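Local coordinates for protein PTS system, IIA component (PDB 3BED) that probably serves as the IIA component of a mannose/sorbose-type sugar phosphotransferase system, a likely phosphoryl-transfer protein of a sugar uptake pathway, at residues L56-V62 / Y86-R90. Residues are numbered along the deposited sequence; the frame is centred on the assembly and turned at random.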
loop_
_atom_site.group_PDB
_atom_site.type_symbol
_atom_site.label_atom_id
_atom_site.label_comp_id
_atom_site.label_asym_id
_atom_site.label_seq_id
_atom_site.Cartn_x
_atom_site.Cartn_y
_atom_site.Cartn_z
ATOM N N LEU A 56 -8.496 15.500 -14.161
ATOM C CA LEU A 56 -9.683 14.975 -14.873
ATOM C C LEU A 56 -10.122 15.912 -16.007
ATOM O O LEU A 56 -10.589 15.442 -17.061
ATOM C CB LEU A 56 -10.846 14.759 -13.925
ATOM C CG LEU A 56 -10.673 13.665 -12.845
ATOM C CD1 LEU A 56 -11.925 13.588 -11.986
ATOM C CD2 LEU A 56 -10.373 12.287 -13.400
ATOM N N LYS A 57 -9.970 17.207 -15.783
ATOM C CA LYS A 57 -10.342 18.201 -16.806
ATOM C C LYS A 57 -9.423 18.104 -18.003
ATOM O O LYS A 57 -9.876 18.260 -19.154
ATOM C CB LYS A 57 -10.297 19.618 -16.254
ATOM C CG LYS A 57 -11.433 19.954 -15.328
ATOM C CD LYS A 57 -11.291 21.378 -14.769
ATOM C CE LYS A 57 -12.345 21.674 -13.698
ATOM N NZ LYS A 57 -12.028 22.981 -12.979
ATOM N N GLU A 58 -8.142 17.863 -17.736
ATOM C CA GLU A 58 -7.139 17.744 -18.781
ATOM C C GLU A 58 -7.463 16.543 -19.680
ATOM O O GLU A 58 -7.277 16.617 -20.909
ATOM C CB GLU A 58 -5.737 17.623 -18.170
ATOM C CG GLU A 58 -4.629 17.200 -19.149
ATOM C CD GLU A 58 -4.225 18.298 -20.126
ATOM O OE1 GLU A 58 -4.645 19.466 -19.955
ATOM O OE2 GLU A 58 -3.475 17.977 -21.070
ATOM N N ALA A 59 -7.950 15.451 -19.088
ATOM C CA ALA A 59 -8.198 14.220 -19.834
ATOM C C ALA A 59 -9.582 14.125 -20.494
ATOM O O ALA A 59 -9.775 13.343 -21.457
ATOM C CB ALA A 59 -7.951 12.990 -18.947
ATOM N N GLY A 60 -10.537 14.908 -20.014
ATOM C CA GLY A 60 -11.919 14.806 -20.494
ATOM C C GLY A 60 -12.584 13.455 -20.231
ATOM O O GLY A 60 -12.210 12.731 -19.277
ATOM N N ASN A 61 -13.577 13.123 -21.052
ATOM C CA ASN A 61 -14.434 11.968 -20.836
ATOM C C ASN A 61 -13.786 10.691 -21.341
ATOM O O ASN A 61 -14.228 10.076 -22.339
ATOM C CB ASN A 61 -15.838 12.196 -21.458
ATOM C CG ASN A 61 -16.831 11.088 -21.109
ATOM O OD1 ASN A 61 -16.557 10.214 -20.276
ATOM N ND2 ASN A 61 -17.994 11.102 -21.770
ATOM N N VAL A 62 -12.699 10.319 -20.665
ATOM C CA VAL A 62 -11.954 9.112 -20.984
ATOM C C VAL A 62 -12.097 8.082 -19.849
ATOM O O VAL A 62 -12.104 8.460 -18.682
ATOM C CB VAL A 62 -10.485 9.481 -21.228
ATOM C CG1 VAL A 62 -9.910 10.251 -20.048
ATOM C CG2 VAL A 62 -9.650 8.266 -21.600
ATOM N N TYR A 86 -18.005 12.601 -14.021
ATOM C CA TYR A 86 -17.233 11.819 -15.026
ATOM C C TYR A 86 -17.767 10.418 -15.115
ATOM O O TYR A 86 -17.446 9.572 -14.285
ATOM C CB TYR A 86 -15.732 11.813 -14.664
ATOM C CG TYR A 86 -15.093 13.167 -14.834
ATOM C CD1 TYR A 86 -14.557 13.563 -16.069
ATOM C CD2 TYR A 86 -15.094 14.095 -13.780
ATOM C CE1 TYR A 86 -14.003 14.827 -16.218
ATOM C CE2 TYR A 86 -14.540 15.365 -13.919
ATOM C CZ TYR A 86 -14.018 15.724 -15.156
ATOM O OH TYR A 86 -13.448 16.945 -15.387
ATOM N N PRO A 87 -18.610 10.144 -16.130
ATOM C CA PRO A 87 -19.332 8.876 -16.160
ATOM C C PRO A 87 -18.464 7.628 -16.430
ATOM O O PRO A 87 -18.890 6.479 -16.184
ATOM C CB PRO A 87 -20.333 9.074 -17.321
ATOM C CG PRO A 87 -19.731 10.076 -18.196
ATOM C CD PRO A 87 -18.960 11.005 -17.284
ATOM N N GLN A 88 -17.240 7.831 -16.897
ATOM C CA GLN A 88 -16.371 6.681 -17.144
ATOM C C GLN A 88 -15.212 6.592 -16.149
ATOM O O GLN A 88 -14.218 5.919 -16.426
ATOM C CB GLN A 88 -15.837 6.731 -18.576
ATOM C CG GLN A 88 -16.958 6.840 -19.637
ATOM C CD GLN A 88 -16.463 6.514 -21.006
ATOM O OE1 GLN A 88 -16.064 7.405 -21.735
ATOM N NE2 GLN A 88 -16.410 5.228 -21.336
ATOM N N LEU A 89 -15.372 7.272 -15.000
ATOM C CA LEU A 89 -14.415 7.200 -13.908
ATOM C C LEU A 89 -14.890 6.175 -12.913
ATOM O O LEU A 89 -16.076 6.154 -12.566
ATOM C CB LEU A 89 -14.347 8.568 -13.213
ATOM C CG LEU A 89 -13.563 8.627 -11.879
ATOM C CD1 LEU A 89 -12.080 8.385 -12.136
ATOM C CD2 LEU A 89 -13.761 9.978 -11.203
ATOM N N ARG A 90 -13.979 5.303 -12.458
ATOM C CA ARG A 90 -14.262 4.397 -11.348
ATOM C C ARG A 90 -13.187 4.581 -10.271
ATOM O O ARG A 90 -12.123 5.151 -10.542
ATOM C CB ARG A 90 -14.322 2.929 -11.804
ATOM C CG ARG A 90 -15.303 2.647 -12.982
ATOM C CD ARG A 90 -16.780 2.604 -12.512
ATOM N NE ARG A 90 -17.683 2.331 -13.632
ATOM C CZ ARG A 90 -18.045 3.202 -14.580
ATOM N NH1 ARG A 90 -17.667 4.483 -14.545
ATOM N NH2 ARG A 90 -18.831 2.770 -15.582
#
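Leu56, in the last turn of helix 44-59, lies over one face of the Tyr86 ring, where the chain turns into strand 89-93, the outermost of this chain's parallel sheet in the alpha/beta fold of the IIA domain. The contact joins two successive helix-to-strand connections at one end of the sheet, leading into the neighbouring strands 64-68 and 89-93.

Packing is tight on the Leu56 side. Its CB makes a CH-pi contact 3.9 Å from the ring centroid, 25° off the normal and displaced toward the hydroxyl-bearing rim; the closest ring atom, Tyr86 CZ, is 3.5 Å from Leu56 CB. With CG anti to the carbonyl carbon (chi1 -66°), Leu56 brings CD1 to 3.7 Å from Tyr86 CD2 and 4.1 Å from Leu89 CD2. Deeper in, Ala82 of helix 74-82 touches both leucines. The Tyr86 ring points across the helix, bringing its OH within 3.5 Å of the backbone N of Lys57.

The other half is looser and more exposed. Gly60 leaves the helix with positive phi, and Asn61 centres an inverse gamma turn; its side chain crosses those of Pro87 and Gln88 nearly perpendicularly, with the two amide planes 82° apart.

Tyr86 to Leu89 form a type I beta turn, and backbone hydrogen bonds of Gln88 and Arg90 with Thr64 tie the turn and the strand after it to strand 64-68. The guanidinium of Arg90, also salt-bridged to Asp112, braces this turn: Arg90 NH1 donates to Pro87 O at 2.9 Å and to Leu89 O at 3.0 Å, lying above both carbonyl planes.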